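PDB 4FVA: 5'-tyrosyl-DNA phosphodiesterase from Caenorhabditis elegans, which belongs to the endonuclease/exonuclease/phosphatase family, has a DNase I-like alpha/beta fold and holds a magnesium ion. Local coordinates for residues A[126-130]-A[131-135]; A[145-148]-A[149-152]; A[166-169]-A[170-174]. All coordinates share one frame; numbering follows the deposited sequence.

Interaction 1: A[126-130]-A[131-135]. With EDO (1,2-ethanediol), chain I.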
ATOM      1  N   HIS A 126      -1.462   6.980  -3.177  1.00 21.44           N
ATOM      2  CA  HIS A 126      -2.900   6.812  -3.268  1.00 19.00           C
ATOM      3  C   HIS A 126      -3.320   7.609  -4.498  1.00 19.91           C
ATOM      4  O   HIS A 126      -3.518   8.819  -4.399  1.00 18.91           O
ATOM      5  CB  HIS A 126      -3.562   7.390  -2.015  1.00 18.97           C
ATOM      6  CG  HIS A 126      -5.053   7.237  -1.980  1.00 19.91           C
ATOM      7  ND1 HIS A 126      -5.835   7.834  -1.018  1.00 19.28           N
ATOM      8  CD2 HIS A 126      -5.902   6.572  -2.804  1.00 20.57           C
ATOM      9  CE1 HIS A 126      -7.108   7.537  -1.240  1.00 20.58           C
ATOM     10  NE2 HIS A 126      -7.175   6.772  -2.313  1.00 23.79           N
ATOM     11  N   LEU A 127      -3.443   6.954  -5.655  1.00 19.25           N
ATOM     12  CA  LEU A 127      -3.666   7.702  -6.901  1.00 19.29           C
ATOM     13  C   LEU A 127      -5.068   8.313  -6.994  1.00 26.70           C
ATOM     14  O   LEU A 127      -6.003   7.847  -6.333  1.00 21.24           O
ATOM     15  CB  LEU A 127      -3.375   6.827  -8.125  1.00 20.18           C
ATOM     16  CG  LEU A 127      -1.939   6.287  -8.191  1.00 21.26           C
ATOM     17  CD1 LEU A 127      -1.674   5.597  -9.540  1.00 19.46           C
ATOM     18  CD2 LEU A 127      -0.931   7.403  -7.911  1.00 18.90           C
ATOM     19  N   GLU A 128      -5.212   9.353  -7.819  1.00 21.66           N
ATOM     20  CA  GLU A 128      -6.472  10.088  -7.918  1.00 21.53           C
ATOM     21  C   GLU A 128      -7.685   9.159  -7.991  1.00 20.06           C
ATOM     22  O   GLU A 128      -7.673   8.133  -8.679  1.00 31.57           O
ATOM     23  CB  GLU A 128      -6.452  11.052  -9.115  1.00 27.68           C
ATOM     24  CG  GLU A 128      -7.221  12.365  -8.892  1.00 31.57           C
ATOM     25  CD  GLU A 128      -6.451  13.384  -8.057  1.00 30.69           C
ATOM     26  OE1 GLU A 128      -5.305  13.096  -7.625  1.00 30.11           O
ATOM     27  OE2 GLU A 128      -6.984  14.492  -7.839  1.00 33.38           O
ATOM     28  N   SER A 129      -8.726   9.517  -7.248  1.00 21.21           N
ATOM     29  CA  SER A 129      -9.913   8.676  -7.076  1.00 20.54           C
ATOM     30  C   SER A 129     -10.997   8.959  -8.136  1.00 26.98           C
ATOM     31  O   SER A 129     -11.081  10.076  -8.671  1.00 24.32           O
ATOM     32  CB  SER A 129     -10.489   8.892  -5.672  1.00 30.06           C
ATOM     33  OG  SER A 129      -9.494   8.756  -4.657  1.00 32.22           O
ATOM     34  N   THR A 130     -11.819   7.940  -8.400  1.00 26.43           N
ATOM     35  CA  THR A 130     -13.019   7.963  -9.265  1.00 33.82           C
ATOM     36  C   THR A 130     -12.761   7.865 -10.760  1.00 35.29           C
ATOM     37  O   THR A 130     -11.712   8.262 -11.261  1.00 30.00           O
ATOM     38  CB  THR A 130     -13.961   9.165  -9.017  1.00 32.21           C
ATOM     39  OG1 THR A 130     -13.522  10.296  -9.789  1.00 29.42           O
ATOM     40  CG2 THR A 130     -14.022   9.512  -7.532  1.00 28.69           C
ATOM     41  N   ARG A 131     -13.763   7.352 -11.460  1.00 40.05           N
ATOM     42  CA  ARG A 131     -13.728   7.194 -12.902  1.00 43.38           C
ATOM     43  C   ARG A 131     -13.392   8.501 -13.604  1.00 33.35           C
ATOM     44  O   ARG A 131     -12.623   8.514 -14.560  1.00 38.30           O
ATOM     45  CB  ARG A 131     -15.090   6.664 -13.374  1.00 55.16           C
ATOM     46  CG  ARG A 131     -15.292   6.583 -14.881  1.00 67.54           C
ATOM     47  CD  ARG A 131     -14.267   5.708 -15.594  1.00 80.24           C
ATOM     48  NE  ARG A 131     -14.559   5.642 -17.027  1.00 91.17           N
ATOM     49  CZ  ARG A 131     -14.203   6.568 -17.916  1.00 94.33           C
ATOM     50  NH1 ARG A 131     -13.529   7.645 -17.533  1.00 91.57           N
ATOM     51  NH2 ARG A 131     -14.524   6.415 -19.195  1.00 94.89           N
ATOM     52  N   GLU A 132     -13.965   9.597 -13.125  1.00 35.00           N
ATOM     53  CA  GLU A 132     -13.776  10.907 -13.750  1.00 41.90           C
ATOM     54  C   GLU A 132     -12.318  11.360 -13.798  1.00 39.98           C
ATOM     55  O   GLU A 132     -11.930  12.162 -14.654  1.00 36.12           O
ATOM     56  CB  GLU A 132     -14.606  11.959 -13.018  1.00 46.17           C
ATOM     57  CG  GLU A 132     -16.084  11.614 -12.947  1.00 62.07           C
ATOM     58  CD  GLU A 132     -16.744  12.130 -11.685  1.00 66.54           C
ATOM     59  OE1 GLU A 132     -16.792  11.372 -10.690  1.00 66.75           O
ATOM     60  OE2 GLU A 132     -17.213  13.291 -11.692  1.00 66.04           O
ATOM     61  N   HIS A 133     -11.508  10.857 -12.877  1.00 29.88           N
ATOM     62  CA  HIS A 133     -10.149  11.363 -12.757  1.00 27.86           C
ATOM     63  C   HIS A 133      -9.142  10.415 -13.392  1.00 23.63           C
ATOM     64  O   HIS A 133      -7.975  10.376 -13.004  1.00 26.98           O
ATOM     65  CB  HIS A 133      -9.802  11.675 -11.294  1.00 25.97           C
ATOM     66  CG  HIS A 133     -10.625  12.777 -10.701  1.00 33.76           C
ATOM     67  ND1 HIS A 133     -11.685  12.547  -9.847  1.00 41.12           N
ATOM     68  CD2 HIS A 133     -10.537  14.123 -10.833  1.00 38.34           C
ATOM     69  CE1 HIS A 133     -12.215  13.702  -9.482  1.00 36.58           C
ATOM     70  NE2 HIS A 133     -11.535  14.674 -10.065  1.00 35.41           N
ATOM     71  N   ARG A 134      -9.619   9.635 -14.353  1.00 29.74           N
ATOM     72  CA  ARG A 134      -8.748   8.791 -15.154  1.00 33.20           C
ATOM     73  C   ARG A 134      -7.571   9.565 -15.730  1.00 31.30           C
ATOM     74  O   ARG A 134      -6.438   9.081 -15.697  1.00 26.15           O
ATOM     75  CB  ARG A 134      -9.526   8.106 -16.280  1.00 36.59           C
ATOM     76  CG  ARG A 134      -8.609   7.475 -17.321  1.00 39.82           C
ATOM     77  CD  ARG A 134      -9.364   6.606 -18.316  1.00 45.90           C
ATOM     78  NE  ARG A 134      -9.921   5.420 -17.668  1.00 57.05           N
ATOM     79  CZ  ARG A 134     -10.535   4.428 -18.308  1.00 67.48           C
ATOM     80  NH1 ARG A 134     -10.672   4.467 -19.628  1.00 70.86           N
ATOM     81  NH2 ARG A 134     -11.008   3.391 -17.628  1.00 68.44           N
ATOM     82  N   PRO A 135      -7.835  10.767 -16.274  1.00 31.52           N
ATOM     83  CA  PRO A 135      -6.709  11.520 -16.836  1.00 29.00           C
ATOM     84  C   PRO A 135      -5.606  11.712 -15.809  1.00 32.38           C
ATOM     85  O   PRO A 135      -4.456  11.346 -16.077  1.00 34.68           O
ATOM     86  CB  PRO A 135      -7.336  12.877 -17.208  1.00 24.83           C
ATOM     87  CG  PRO A 135      -8.804  12.562 -17.441  1.00 27.25           C
ATOM     88  CD  PRO A 135      -9.122  11.481 -16.430  1.00 28.17           C
TER
HETATM   89  C1  EDO I 405     -15.377   4.519  -9.439  1.00 77.82           C
HETATM   90  O1  EDO I 405     -16.257   5.575  -9.850  1.00 77.18           O
HETATM   91  C2  EDO I 405     -16.172   3.265  -9.074  1.00 78.81           C
HETATM   92  O2  EDO I 405     -17.554   3.600  -8.878  1.00 80.94           O
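His-133 folds back against the loop before it and meets Glu-128, Ser-129 and Thr-130. Its CB rests on the aliphatic part of Glu-128, with Glu-128 CG 3.6 Å from His-133 CB. The CG stands beside the backbone N (chi1 -64°), which turns the ring toward the loop backbone. Next in the ring, His-133 ND1 donates to Ser-129 O at 2.8 Å, approaching nearly along the C=O axis. The bond is bent at the hydrogen (133°), and the oxygen lies 25° out of the ring plane. Thr-130 OG1 is near the ring edge, 2.9 Å from His-133 ND1. One atom further, His-133 CE1 is 3.7 Å from the same Thr-130 OG1. Thr-130 OG1 itself donates to Ser-129 O at 2.7 Å, so this carbonyl takes two side-chain donors.

His-133 is the N-cap of helix 134-154, the helix of a beta-alpha-beta crossover that starts from strand 118-126. The turn into it is closed by His-133 N donating to Thr-130 O at 3.1 Å. The carboxylate of Glu-128 is held by Ser-102 OG and Gly-103 N. Arg-131 is poorly ordered; its guanidinium faces that of Arg-134, which is salt-bridged to Glu-171 and Glu-172. A 1,2-ethanediol molecule accepts a weak bond through O1 from Arg-131 N at 3.5 Å.

Interaction 2: A[145-148]-A[149-152]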
ATOM      1  N   MET A 145       5.931   5.189 -12.426  1.00 18.45           N
ATOM      2  CA  MET A 145       6.752   4.178 -13.098  1.00 27.87           C
ATOM      3  C   MET A 145       8.077   4.766 -13.609  1.00 28.51           C
ATOM      4  O   MET A 145       9.126   4.120 -13.545  1.00 26.69           O
ATOM      5  CB  MET A 145       5.958   3.480 -14.213  1.00 29.95           C
ATOM      6  CG  MET A 145       4.989   2.381 -13.709  1.00 28.24           C
ATOM      7  SD  MET A 145       5.818   1.146 -12.663  1.00 41.43           S
ATOM      8  CE  MET A 145       4.455   0.092 -12.168  1.00 59.86           C
ATOM      9  N   ASP A 146       8.040   6.004 -14.081  1.00 25.86           N
ATOM     10  CA  ASP A 146       9.263   6.667 -14.501  1.00 24.48           C
ATOM     11  C   ASP A 146      10.220   6.812 -13.333  1.00 29.87           C
ATOM     12  O   ASP A 146      11.432   6.631 -13.474  1.00 32.48           O
ATOM     13  CB  ASP A 146       8.957   8.034 -15.115  1.00 28.71           C
ATOM     14  CG  ASP A 146       8.288   7.927 -16.482  1.00 30.98           C
ATOM     15  OD1 ASP A 146       8.393   6.866 -17.124  1.00 31.36           O
ATOM     16  OD2 ASP A 146       7.672   8.920 -16.922  1.00 36.53           O
ATOM     17  N   LYS A 147       9.667   7.147 -12.173  1.00 25.89           N
ATOM     18  CA  LYS A 147      10.461   7.297 -10.973  1.00 23.23           C
ATOM     19  C   LYS A 147      11.085   5.968 -10.564  1.00 25.00           C
ATOM     20  O   LYS A 147      12.267   5.911 -10.204  1.00 23.92           O
ATOM     21  CB  LYS A 147       9.598   7.874  -9.848  1.00 32.43           C
ATOM     22  CG  LYS A 147      10.343   8.145  -8.546  1.00 43.37           C
ATOM     23  CD  LYS A 147      11.510   9.097  -8.762  1.00 52.73           C
ATOM     24  CE  LYS A 147      12.097   9.573  -7.439  1.00 65.02           C
ATOM     25  NZ  LYS A 147      12.525   8.449  -6.550  1.00 70.04           N
ATOM     26  N   VAL A 148      10.288   4.904 -10.616  1.00 22.91           N
ATOM     27  CA  VAL A 148      10.781   3.547 -10.366  1.00 19.97           C
ATOM     28  C   VAL A 148      11.876   3.156 -11.354  1.00 29.71           C
ATOM     29  O   VAL A 148      12.911   2.629 -10.960  1.00 21.53           O
ATOM     30  CB  VAL A 148       9.624   2.509 -10.407  1.00 19.41           C
ATOM     31  CG1 VAL A 148      10.152   1.069 -10.466  1.00 18.22           C
ATOM     32  CG2 VAL A 148       8.708   2.687  -9.195  1.00 23.44           C
ATOM     33  N   ARG A 149      11.649   3.434 -12.639  1.00 30.42           N
ATOM     34  CA  ARG A 149      12.637   3.118 -13.669  1.00 31.37           C
ATOM     35  C   ARG A 149      13.966   3.798 -13.324  1.00 31.14           C
ATOM     36  O   ARG A 149      15.021   3.173 -13.367  1.00 28.80           O
ATOM     37  CB  ARG A 149      12.134   3.576 -15.047  1.00 36.56           C
ATOM     38  CG  ARG A 149      12.805   2.920 -16.251  1.00 43.70           C
ATOM     39  CD  ARG A 149      12.104   3.325 -17.556  1.00 48.22           C
ATOM     40  NE  ARG A 149      10.664   3.073 -17.513  1.00 51.99           N
ATOM     41  CZ  ARG A 149       9.746   4.038 -17.428  1.00 53.32           C
ATOM     42  NH1 ARG A 149       8.450   3.742 -17.378  1.00 45.34           N
ATOM     43  NH2 ARG A 149      10.127   5.311 -17.399  1.00 53.51           N
ATOM     44  N   GLU A 150      13.912   5.089 -12.991  1.00 26.54           N
ATOM     45  CA  GLU A 150      15.108   5.838 -12.587  1.00 25.75           C
ATOM     46  C   GLU A 150      15.796   5.261 -11.336  1.00 26.20           C
ATOM     47  O   GLU A 150      17.011   5.078 -11.319  1.00 27.08           O
ATOM     48  CB  GLU A 150      14.757   7.307 -12.357  1.00 26.77           C
ATOM     49  CG  GLU A 150      15.935   8.169 -11.963  1.00 39.04           C
ATOM     50  CD  GLU A 150      15.562   9.632 -11.835  1.00 52.87           C
ATOM     51  OE1 GLU A 150      14.480   9.927 -11.281  1.00 58.09           O
ATOM     52  OE2 GLU A 150      16.350  10.486 -12.298  1.00 57.08           O
ATOM     53  N   ILE A 151      15.023   4.973 -10.290  1.00 26.26           N
ATOM     54  CA  ILE A 151      15.598   4.433  -9.056  1.00 18.06           C
ATOM     55  C   ILE A 151      16.343   3.140  -9.355  1.00 21.86           C
ATOM     56  O   ILE A 151      17.449   2.918  -8.859  1.00 27.00           O
ATOM     57  CB  ILE A 151      14.507   4.209  -7.978  1.00 26.48           C
ATOM     58  CG1 ILE A 151      14.093   5.561  -7.382  1.00 25.03           C
ATOM     59  CG2 ILE A 151      15.001   3.282  -6.836  1.00 17.20           C
ATOM     60  CD1 ILE A 151      12.898   5.489  -6.439  1.00 27.73           C
ATOM     61  N   ILE A 152      15.719   2.280 -10.151  1.00 27.80           N
ATOM     62  CA  ILE A 152      16.310   1.004 -10.542  1.00 24.60           C
ATOM     63  C   ILE A 152      17.634   1.206 -11.296  1.00 27.36           C
ATOM     64  O   ILE A 152      18.627   0.547 -11.015  1.00 27.86           O
ATOM     65  CB  ILE A 152      15.326   0.216 -11.419  1.00 24.02           C
ATOM     66  CG1 ILE A 152      14.120  -0.246 -10.591  1.00 27.02           C
ATOM     67  CG2 ILE A 152      16.029  -0.930 -12.117  1.00 26.50           C
ATOM     68  CD1 ILE A 152      12.957  -0.773 -11.441  1.00 21.29           C
TER
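The side chains of Asp-146 and Arg-149 run alongside each other in one direction, joined by a salt bridge across one helical turn. Asp-146 OD1 sits at the edge of the guanidinium. The modelled bond from Arg-149 NH2 to Asp-146 OD1, 2.3 Å, is too short to be trusted in detail. A second, weak bond runs from Arg-149 NH1 to Asp-146 OD1 at 3.1 Å. The arginine chain bends at CG-CD (chi3 -53°), and this brings its head back along the helix to the carboxylate. The two flat groups are not coplanar; their planes are 66° apart. Asp-146 OD2 has its own partner, Arg-175 NH2, in another salt bridge. Arg-149 NH1 also makes a weak bond to Arg-175 O. Met-145 O lies over one face of the guanidinium, 3.8 Å above its plane.

Met-145 O also accepts from Arg-149 N at 2.8 Å, a regular i to i+4 bond. Glu-150 N donates to Asp-146 O at 3.0 Å, and the same step pairs Ile-151 N with Lys-147 O and Ile-152 N with Val-148 O. All four carbonyls of 145-148 are thus used.

These turns belong to helix 134-154, which links strands 118-126 and 159-163 as the helix of a beta-alpha-beta unit. Its inner side is apolar. Val-148 CG1 presses on Ile-152 CD1 at 3.5 Å, tight for two carbons, while Val-148 and Ile-151 pack on Leu-123. Met-145 and Val-148 reach Phe-162. The bent chain of Lys-147 passes obliquely by Ile-151, and Lys-147 NZ lies 5.3 Å from Glu-150 OE1, near the opposite charge but not touching it.

Interaction 3: A[166-169]-A[170-174]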
ATOM      1  N   LEU A 166      -3.945   2.231  -5.945  1.00 20.16           N
ATOM      2  CA  LEU A 166      -3.715   2.871  -7.244  1.00 20.10           C
ATOM      3  C   LEU A 166      -5.026   3.199  -7.991  1.00 24.46           C
ATOM      4  O   LEU A 166      -4.999   3.852  -9.042  1.00 23.44           O
ATOM      5  CB  LEU A 166      -2.781   2.023  -8.117  1.00 20.14           C
ATOM      6  CG  LEU A 166      -1.497   1.530  -7.439  1.00 20.17           C
ATOM      7  CD1 LEU A 166      -0.568   0.842  -8.439  1.00 19.92           C
ATOM      8  CD2 LEU A 166      -0.782   2.709  -6.765  1.00 19.70           C
ATOM      9  N   ASN A 167      -6.160   2.742  -7.461  1.00 21.79           N
ATOM     10  CA  ASN A 167      -7.459   3.080  -8.053  1.00 29.42           C
ATOM     11  C   ASN A 167      -7.570   2.736  -9.531  1.00 33.25           C
ATOM     12  O   ASN A 167      -8.299   3.402 -10.279  1.00 29.25           O
ATOM     13  CB  ASN A 167      -7.786   4.559  -7.839  1.00 20.79           C
ATOM     14  CG  ASN A 167      -8.509   4.803  -6.527  1.00 22.64           C
ATOM     15  OD1 ASN A 167      -9.454   4.087  -6.192  1.00 24.99           O
ATOM     16  ND2 ASN A 167      -8.051   5.795  -5.768  1.00 20.43           N
ATOM     17  N   LEU A 168      -6.857   1.690  -9.941  1.00 27.56           N
ATOM     18  CA  LEU A 168      -6.724   1.343 -11.354  1.00 33.48           C
ATOM     19  C   LEU A 168      -7.837   0.448 -11.873  1.00 37.22           C
ATOM     20  O   LEU A 168      -8.334  -0.431 -11.157  1.00 38.11           O
ATOM     21  CB  LEU A 168      -5.376   0.647 -11.623  1.00 32.62           C
ATOM     22  CG  LEU A 168      -4.076   1.467 -11.618  1.00 35.84           C
ATOM     23  CD1 LEU A 168      -2.825   0.564 -11.736  1.00 34.46           C
ATOM     24  CD2 LEU A 168      -4.078   2.542 -12.707  1.00 28.46           C
ATOM     25  N   ARG A 169      -8.243   0.701 -13.114  1.00 45.70           N
ATOM     26  CA  ARG A 169      -8.882  -0.326 -13.927  1.00 48.95           C
ATOM     27  C   ARG A 169      -7.738  -0.855 -14.805  1.00 59.44           C
ATOM     28  O   ARG A 169      -6.857  -0.082 -15.188  1.00 56.30           O
ATOM     29  CB  ARG A 169     -10.000   0.286 -14.767  1.00 50.69           C
ATOM     30  CG  ARG A 169     -10.405   1.708 -14.339  1.00 50.63           C
ATOM     31  CD  ARG A 169     -11.367   1.731 -13.150  1.00 52.71           C
ATOM     32  NE  ARG A 169     -10.965   2.692 -12.119  1.00 53.84           N
ATOM     33  CZ  ARG A 169     -11.813   3.354 -11.329  1.00 51.79           C
ATOM     34  NH1 ARG A 169     -13.122   3.175 -11.455  1.00 50.83           N
ATOM     35  NH2 ARG A 169     -11.351   4.206 -10.411  1.00 37.82           N
ATOM     36  N   ASP A 170      -7.710  -2.153 -15.105  1.00 74.35           N
ATOM     37  CA  ASP A 170      -6.548  -2.730 -15.809  1.00 79.26           C
ATOM     38  C   ASP A 170      -6.144  -2.036 -17.121  1.00 75.36           C
ATOM     39  O   ASP A 170      -4.956  -1.968 -17.452  1.00 73.92           O
ATOM     40  CB  ASP A 170      -6.719  -4.233 -16.038  1.00 87.05           C
ATOM     41  CG  ASP A 170      -6.107  -5.060 -14.916  1.00 93.14           C
ATOM     42  OD1 ASP A 170      -4.862  -5.199 -14.904  1.00 92.00           O
ATOM     43  OD2 ASP A 170      -6.856  -5.563 -14.052  1.00 97.00           O
ATOM     44  N   GLU A 171      -7.123  -1.547 -17.875  1.00 68.82           N
ATOM     45  CA  GLU A 171      -6.840  -0.884 -19.143  1.00 67.87           C
ATOM     46  C   GLU A 171      -6.079   0.423 -18.930  1.00 66.33           C
ATOM     47  O   GLU A 171      -5.603   1.031 -19.889  1.00 70.45           O
ATOM     48  CB  GLU A 171      -8.140  -0.607 -19.892  1.00 74.89           C
ATOM     49  CG  GLU A 171      -9.073   0.352 -19.170  1.00 80.60           C
ATOM     50  CD  GLU A 171      -9.710  -0.272 -17.938  1.00 83.80           C
ATOM     51  OE1 GLU A 171      -9.293  -1.384 -17.543  1.00 79.61           O
ATOM     52  OE2 GLU A 171     -10.640   0.344 -17.375  1.00 87.06           O
ATOM     53  N   GLU A 172      -6.001   0.875 -17.681  1.00 55.86           N
ATOM     54  CA  GLU A 172      -5.312   2.125 -17.362  1.00 48.27           C
ATOM     55  C   GLU A 172      -3.799   1.957 -17.160  1.00 46.58           C
ATOM     56  O   GLU A 172      -3.059   2.944 -17.175  1.00 49.96           O
ATOM     57  CB  GLU A 172      -5.932   2.797 -16.129  1.00 45.34           C
ATOM     58  CG  GLU A 172      -7.366   3.282 -16.331  1.00 47.58           C
ATOM     59  CD  GLU A 172      -7.997   3.845 -15.053  1.00 46.11           C
ATOM     60  OE1 GLU A 172      -7.554   3.476 -13.938  1.00 40.65           O
ATOM     61  OE2 GLU A 172      -8.942   4.658 -15.168  1.00 42.24           O
ATOM     62  N   VAL A 173      -3.339   0.718 -16.978  1.00 48.48           N
ATOM     63  CA  VAL A 173      -1.918   0.457 -16.710  1.00 46.00           C
ATOM     64  C   VAL A 173      -1.060   0.710 -17.947  1.00 52.24           C
ATOM     65  O   VAL A 173      -1.285   0.110 -19.000  1.00 54.52           O
ATOM     66  CB  VAL A 173      -1.679  -0.997 -16.254  1.00 44.09           C
ATOM     67  CG1 VAL A 173      -0.190  -1.330 -16.279  1.00 43.07           C
ATOM     68  CG2 VAL A 173      -2.274  -1.229 -14.875  1.00 45.73           C
ATOM     69  N   SER A 174      -0.076   1.596 -17.808  1.00 52.54           N
ATOM     70  CA  SER A 174       0.761   2.022 -18.928  1.00 63.44           C
ATOM     71  C   SER A 174       2.153   1.397 -18.908  1.00 64.58           C
ATOM     72  O   SER A 174       2.314   0.177 -18.849  1.00 69.35           O
ATOM     73  CB  SER A 174       0.918   3.548 -18.942  1.00 70.42           C
ATOM     74  OG  SER A 174       1.793   3.984 -17.917  1.00 78.10           O
TER
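The carboxylate of Glu-172 is approached on one face by Arg-169. Arg-169 CG lies over that face, 3.3 Å from Glu-172 CD. Arg-169 N comes from the same side and donates to Glu-172 OE1 at 3.0 Å. The bond is straight (168°), but it meets the oxygen from above the carboxylate plane, 59° out of it. The guanidinium of Arg-169 has Asn-167 O in its plane, taken by Arg-169 NH2 at 3.2 Å and weakly by Arg-169 NE at 3.3 Å. Its ion pair with the glutamate is long, 3.9 Å from Arg-169 NE to Glu-172 OE1.

Closer charges reach Glu-172 from helix 134-154: Arg-134 on OE2 and Arg-137 on OE1. With these neighbours the buried carboxylate is probably ionised. The glutamate chain runs straight out beyond CG (chi2 175°), which carries OE1 back to the start of the turn.

This turn follows the Gly-Asp-Leu-Asn motif of the family, which ends at Asn-167. Asn-167 ND2 donates to Leu-127 O and to a bound malonate ion. The bond from Arg-169 N to Glu-172 OE1 resembles the glutamate half of a capping box, here on the 3-10 turn 170-172. Glu-172 N to Arg-169 O, 2.8 Å, is that turn's backbone bond. Leu-168 CD1 also meets Val-173 CG2 at 3.7 Å, the side chains nearly perpendicular, and Leu-168 packs on Phe-141.

Overall arrangement
Interactions 1 and 2 both use helix 134-154, the first at its N-terminal end and the second well along it, with centres about 22 Å apart. Interaction 1 is a surface contact of polar loop and ring atoms. Interaction 2 is partly buried: a regular helix with one salt-bridged side and one apolar side against strands. Interaction 3, also partly buried, is a carboxylate-centred turn after strand 159-163: Glu-172 takes a backbone N-H and arginines beside a small apolar patch. It touches interaction 1, about 10 Å away between centres, through Arg-134 with Glu-172 and Leu-127 with Asn-167. A malonate ion bonded by His-126, Ser-129 and Asn-167 also bridges them. Interaction 2 touches neither.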